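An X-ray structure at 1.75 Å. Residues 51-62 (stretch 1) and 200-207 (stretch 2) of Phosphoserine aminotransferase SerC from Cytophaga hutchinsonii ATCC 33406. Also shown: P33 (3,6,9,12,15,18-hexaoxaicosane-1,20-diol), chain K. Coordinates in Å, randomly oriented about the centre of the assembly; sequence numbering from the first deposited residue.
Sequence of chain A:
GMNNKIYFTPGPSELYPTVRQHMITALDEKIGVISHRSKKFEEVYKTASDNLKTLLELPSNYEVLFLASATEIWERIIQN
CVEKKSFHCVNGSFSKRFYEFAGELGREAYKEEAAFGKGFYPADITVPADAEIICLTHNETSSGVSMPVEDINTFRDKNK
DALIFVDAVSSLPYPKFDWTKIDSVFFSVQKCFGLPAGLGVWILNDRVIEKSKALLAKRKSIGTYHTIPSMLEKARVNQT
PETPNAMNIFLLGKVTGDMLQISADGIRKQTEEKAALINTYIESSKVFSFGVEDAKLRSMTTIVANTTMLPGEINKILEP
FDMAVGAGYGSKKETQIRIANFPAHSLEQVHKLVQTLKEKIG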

# COMPACT_ATOMS: atom_id res chain seq x y z
N ASN A 51 -16.11 2.55 -12.66
CA ASN A 51 -17.22 1.96 -11.87
C ASN A 51 -17.50 2.79 -10.63
O ASN A 51 -18.63 2.94 -10.22
N LEU A 52 -16.44 3.34 -10.03
CA LEU A 52 -16.63 4.20 -8.85
C LEU A 52 -17.35 5.48 -9.27
O LEU A 52 -18.22 5.97 -8.54
N LYS A 53 -16.98 6.01 -10.42
CA LYS A 53 -17.61 7.27 -10.88
C LYS A 53 -19.09 7.03 -11.13
O LYS A 53 -19.95 7.87 -10.87
N THR A 54 -19.39 5.85 -11.64
CA THR A 54 -20.79 5.52 -11.95
C THR A 54 -21.58 5.27 -10.65
O THR A 54 -22.66 5.85 -10.38
N LEU A 55 -20.99 4.44 -9.81
CA LEU A 55 -21.68 4.04 -8.56
C LEU A 55 -21.96 5.22 -7.65
O LEU A 55 -23.00 5.29 -6.98
N LEU A 56 -20.98 6.12 -7.60
CA LEU A 56 -21.03 7.28 -6.71
C LEU A 56 -21.58 8.52 -7.40
O LEU A 56 -21.71 9.59 -6.81
N GLU A 57 -21.92 8.37 -8.66
CA GLU A 57 -22.51 9.47 -9.45
C GLU A 57 -21.65 10.75 -9.40
O GLU A 57 -22.12 11.87 -9.21
N LEU A 58 -20.37 10.56 -9.65
CA LEU A 58 -19.44 11.67 -9.61
C LEU A 58 -19.51 12.53 -10.86
O LEU A 58 -19.55 12.02 -11.99
N PRO A 59 -19.49 13.85 -10.67
CA PRO A 59 -19.50 14.74 -11.83
C PRO A 59 -18.14 14.90 -12.47
O PRO A 59 -17.12 14.43 -11.95
N SER A 60 -18.14 15.61 -13.59
CA SER A 60 -16.95 15.68 -14.45
C SER A 60 -15.77 16.42 -13.85
O SER A 60 -14.64 16.25 -14.31
N ASN A 61 -16.02 17.19 -12.80
CA ASN A 61 -14.96 17.98 -12.16
C ASN A 61 -14.23 17.22 -11.04
O ASN A 61 -13.38 17.77 -10.37
N TYR A 62 -14.61 15.96 -10.87
CA TYR A 62 -13.96 15.06 -9.90
C TYR A 62 -13.10 13.99 -10.57
O TYR A 62 -13.41 13.49 -11.65
N GLY A 200 -6.32 2.52 -0.65
CA GLY A 200 -7.02 3.75 -0.35
C GLY A 200 -7.49 4.41 -1.62
O GLY A 200 -6.86 4.28 -2.68
N VAL A 201 -8.64 5.09 -1.52
CA VAL A 201 -9.23 5.81 -2.63
C VAL A 201 -9.56 7.25 -2.24
O VAL A 201 -10.27 7.52 -1.27
N TRP A 202 -8.98 8.16 -3.01
CA TRP A 202 -9.13 9.60 -2.82
C TRP A 202 -9.88 10.19 -4.00
O TRP A 202 -9.41 10.21 -5.11
N ILE A 203 -11.09 10.63 -3.71
CA ILE A 203 -11.96 11.27 -4.68
C ILE A 203 -11.84 12.78 -4.43
O ILE A 203 -12.03 13.25 -3.30
N LEU A 204 -11.47 13.51 -5.47
CA LEU A 204 -11.21 14.95 -5.28
C LEU A 204 -11.54 15.75 -6.51
O LEU A 204 -11.49 15.25 -7.62
N ASN A 205 -11.87 17.00 -6.27
CA ASN A 205 -12.24 17.90 -7.35
C ASN A 205 -11.17 18.87 -7.82
O ASN A 205 -10.00 18.93 -7.35
N ASP A 206 -11.60 19.63 -8.81
CA ASP A 206 -10.75 20.64 -9.46
C ASP A 206 -10.16 21.64 -8.47
O ASP A 206 -9.03 22.10 -8.63
N ARG A 207 -10.96 22.02 -7.48
CA ARG A 207 -10.52 23.01 -6.47
C ARG A 207 -9.34 22.46 -5.63
O ARG A 207 -8.36 23.15 -5.30

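Ile203 lies at the apolar centre of the contact, covered over a larger area by the other stretch than any other residue here. Its CA-to-CB bond points sideways, but chi1 m and chi2 t carry the end of the side chain nearer to stretch 1, where three residues meet it. Leu56 (m, t) points toward the strand and brings CD1 to 3.4 Å from Ile203 CD1, a tight methyl-to-methyl contact. Leu58, beyond the Schellman motif in which Glu57 takes positive phi, has the same rotamer (m, t) and also points toward stretch 2; its CD2 is 3.9 Å from Ile203 CG2. That methyl is touched as well by the Tyr62 ring, with Tyr62 CD2 at 3.5 Å from Ile203 CG2. Two positions back along the strand and one turn back along the helix, Leu52 (m, t) and Val201 (chi1 t) each point toward the other stretch and extend the apolar row, Leu52 CD1 lying 4.0 Å from Val201 CG1. Trp202, between Val201 and Ile203, makes no contact with stretch 1, and the CA-to-CB bond of Leu204 points away; Leu204 takes part through its backbone, its O accepting a CA-H...O contact from Tyr62 CA at 3.4 Å.

Tyr62 joins this apolar row to the polar edge. It forms an antiparallel, non-hydrogen-bonded bridge pair with Asn205 (CA to CA 4.2 Å), and both side chains lie on the same face of the sheet. With Tyr62 chi1 at m and Asn205 chi1 at p, Asn205 CB sits over the ring face, 3.7 Å from the Tyr62 ring centroid and 7° off its normal, a CH-pi contact. Tyr62 OH is hydrogen-bonded elsewhere in the structure.

At the edge, Asn61 is the third residue of the type I turn from Pro59 to Tyr62. Its chi1 is p, as is that of Asp206, and Asn61 ND2 donates a nearly straight hydrogen bond to Asp206 OD1 at 3.0 Å. The backbones add a weak hydrogen bond from Asp206 N to Asn61 O, also 3.0 Å, and Asn205 CA makes a CA-H...O contact with Asn61 O at 3.2 Å. Asn205 is the N-cap of the helix that follows. A water accepts from Asn205 ND2 at 3.0 Å and weakly from Asn61 ND2 at 3.5 Å, bridging the two amides. The bound P33, probably from the crystallisation liquor, lies against this edge, its O4 3.0 Å from Asn61 O.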

# COMPACT_ATOMS: atom_id res chain seq x y z
CB ASN A 51 -16.99 0.50 -11.47
CG ASN A 51 -17.17 -0.48 -12.63
OD1 ASN A 51 -17.57 -0.08 -13.75
ND2 ASN A 51 -16.87 -1.77 -12.38
CB LEU A 52 -15.31 4.53 -8.15
CG LEU A 52 -14.71 3.40 -7.32
CD1 LEU A 52 -13.24 3.74 -6.95
CD2 LEU A 52 -15.55 3.16 -6.04
CB LYS A 53 -16.92 7.83 -12.11
CG LYS A 53 -15.51 8.31 -11.83
CD LYS A 53 -14.69 8.66 -13.08
CE LYS A 53 -13.30 9.07 -12.71
NZ LYS A 53 -12.43 9.45 -13.87
CB THR A 54 -20.88 4.29 -12.88
OG1 THR A 54 -20.16 4.55 -14.09
CG2 THR A 54 -22.32 3.96 -13.21
CB LEU A 55 -20.84 3.03 -7.80
CG LEU A 55 -21.46 2.45 -6.52
CD1 LEU A 55 -22.58 1.51 -6.92
CD2 LEU A 55 -20.36 1.71 -5.68
CB LEU A 56 -19.67 7.55 -6.10
CG LEU A 56 -19.14 6.41 -5.21
CD1 LEU A 56 -17.71 6.77 -4.67
CD2 LEU A 56 -20.14 6.05 -4.08
CB GLU A 57 -23.95 9.73 -9.01
CG GLU A 57 -24.80 8.47 -9.13
CD GLU A 57 -26.20 8.63 -8.59
OE1 GLU A 57 -26.84 9.66 -8.82
OE2 GLU A 57 -26.66 7.68 -7.94
CB LEU A 58 -18.02 11.16 -9.47
CG LEU A 58 -17.66 10.40 -8.18
CD1 LEU A 58 -16.23 9.82 -8.25
CD2 LEU A 58 -17.85 11.33 -6.99
CB PRO A 59 -19.98 16.06 -11.27
CG PRO A 59 -19.67 16.03 -9.84
CD PRO A 59 -19.58 14.57 -9.39
CB SER A 60 -17.31 16.25 -15.83
OG SER A 60 -17.75 17.58 -15.70
CB ASN A 61 -15.44 19.35 -11.65
CG ASN A 61 -16.47 19.25 -10.56
OD1 ASN A 61 -17.41 18.46 -10.65
ND2 ASN A 61 -16.34 20.08 -9.52
CB TYR A 62 -15.00 14.34 -9.04
CG TYR A 62 -15.50 15.15 -7.86
CD1 TYR A 62 -16.46 16.14 -8.01
CD2 TYR A 62 -15.01 14.91 -6.58
CE1 TYR A 62 -16.91 16.87 -6.90
CE2 TYR A 62 -15.48 15.60 -5.48
CZ TYR A 62 -16.40 16.58 -5.63
OH TYR A 62 -16.84 17.24 -4.50
CB VAL A 201 -10.52 5.10 -3.14
CG1 VAL A 201 -11.04 5.78 -4.38
CG2 VAL A 201 -10.25 3.58 -3.48
CB TRP A 202 -7.74 10.24 -2.63
CG TRP A 202 -7.72 11.68 -2.23
CD1 TRP A 202 -8.78 12.44 -1.80
CD2 TRP A 202 -6.55 12.50 -2.05
NE1 TRP A 202 -8.36 13.70 -1.49
CE2 TRP A 202 -6.99 13.77 -1.61
CE3 TRP A 202 -5.19 12.31 -2.29
CZ2 TRP A 202 -6.11 14.84 -1.37
CZ3 TRP A 202 -4.31 13.37 -2.05
CH2 TRP A 202 -4.78 14.62 -1.61
CB ILE A 203 -13.41 10.78 -4.50
CG1 ILE A 203 -13.51 9.29 -4.92
CG2 ILE A 203 -14.40 11.67 -5.27
CD1 ILE A 203 -14.83 8.66 -4.59
CB LEU A 204 -9.72 15.16 -4.92
CG LEU A 204 -8.62 15.01 -6.01
CD1 LEU A 204 -7.26 15.38 -5.41
CD2 LEU A 204 -8.56 13.59 -6.67
CB ASN A 205 -13.57 18.64 -7.05
CG ASN A 205 -13.41 19.78 -6.03
OD1 ASN A 205 -12.31 20.07 -5.59
ND2 ASN A 205 -14.52 20.41 -5.65
CB ASP A 206 -11.55 21.41 -10.55
CG ASP A 206 -12.83 22.17 -9.99
OD1 ASP A 206 -13.74 21.61 -9.32
OD2 ASP A 206 -12.94 23.39 -10.29
CB ARG A 207 -11.68 23.45 -5.57
CG ARG A 207 -12.83 24.10 -6.34
CD ARG A 207 -13.91 24.64 -5.46
NE ARG A 207 -13.42 25.70 -4.61
CZ ARG A 207 -13.35 25.66 -3.28
NH1 ARG A 207 -13.80 24.63 -2.59
NH2 ARG A 207 -12.85 26.69 -2.62
O4 P33 K . -11.09 18.14 -12.29
C3 P33 K . -10.44 17.11 -13.05
C2 P33 K . -11.39 16.03 -13.58
O1 P33 K . -10.59 14.89 -13.98
O HOH W 1 -17.47 20.42 -6.25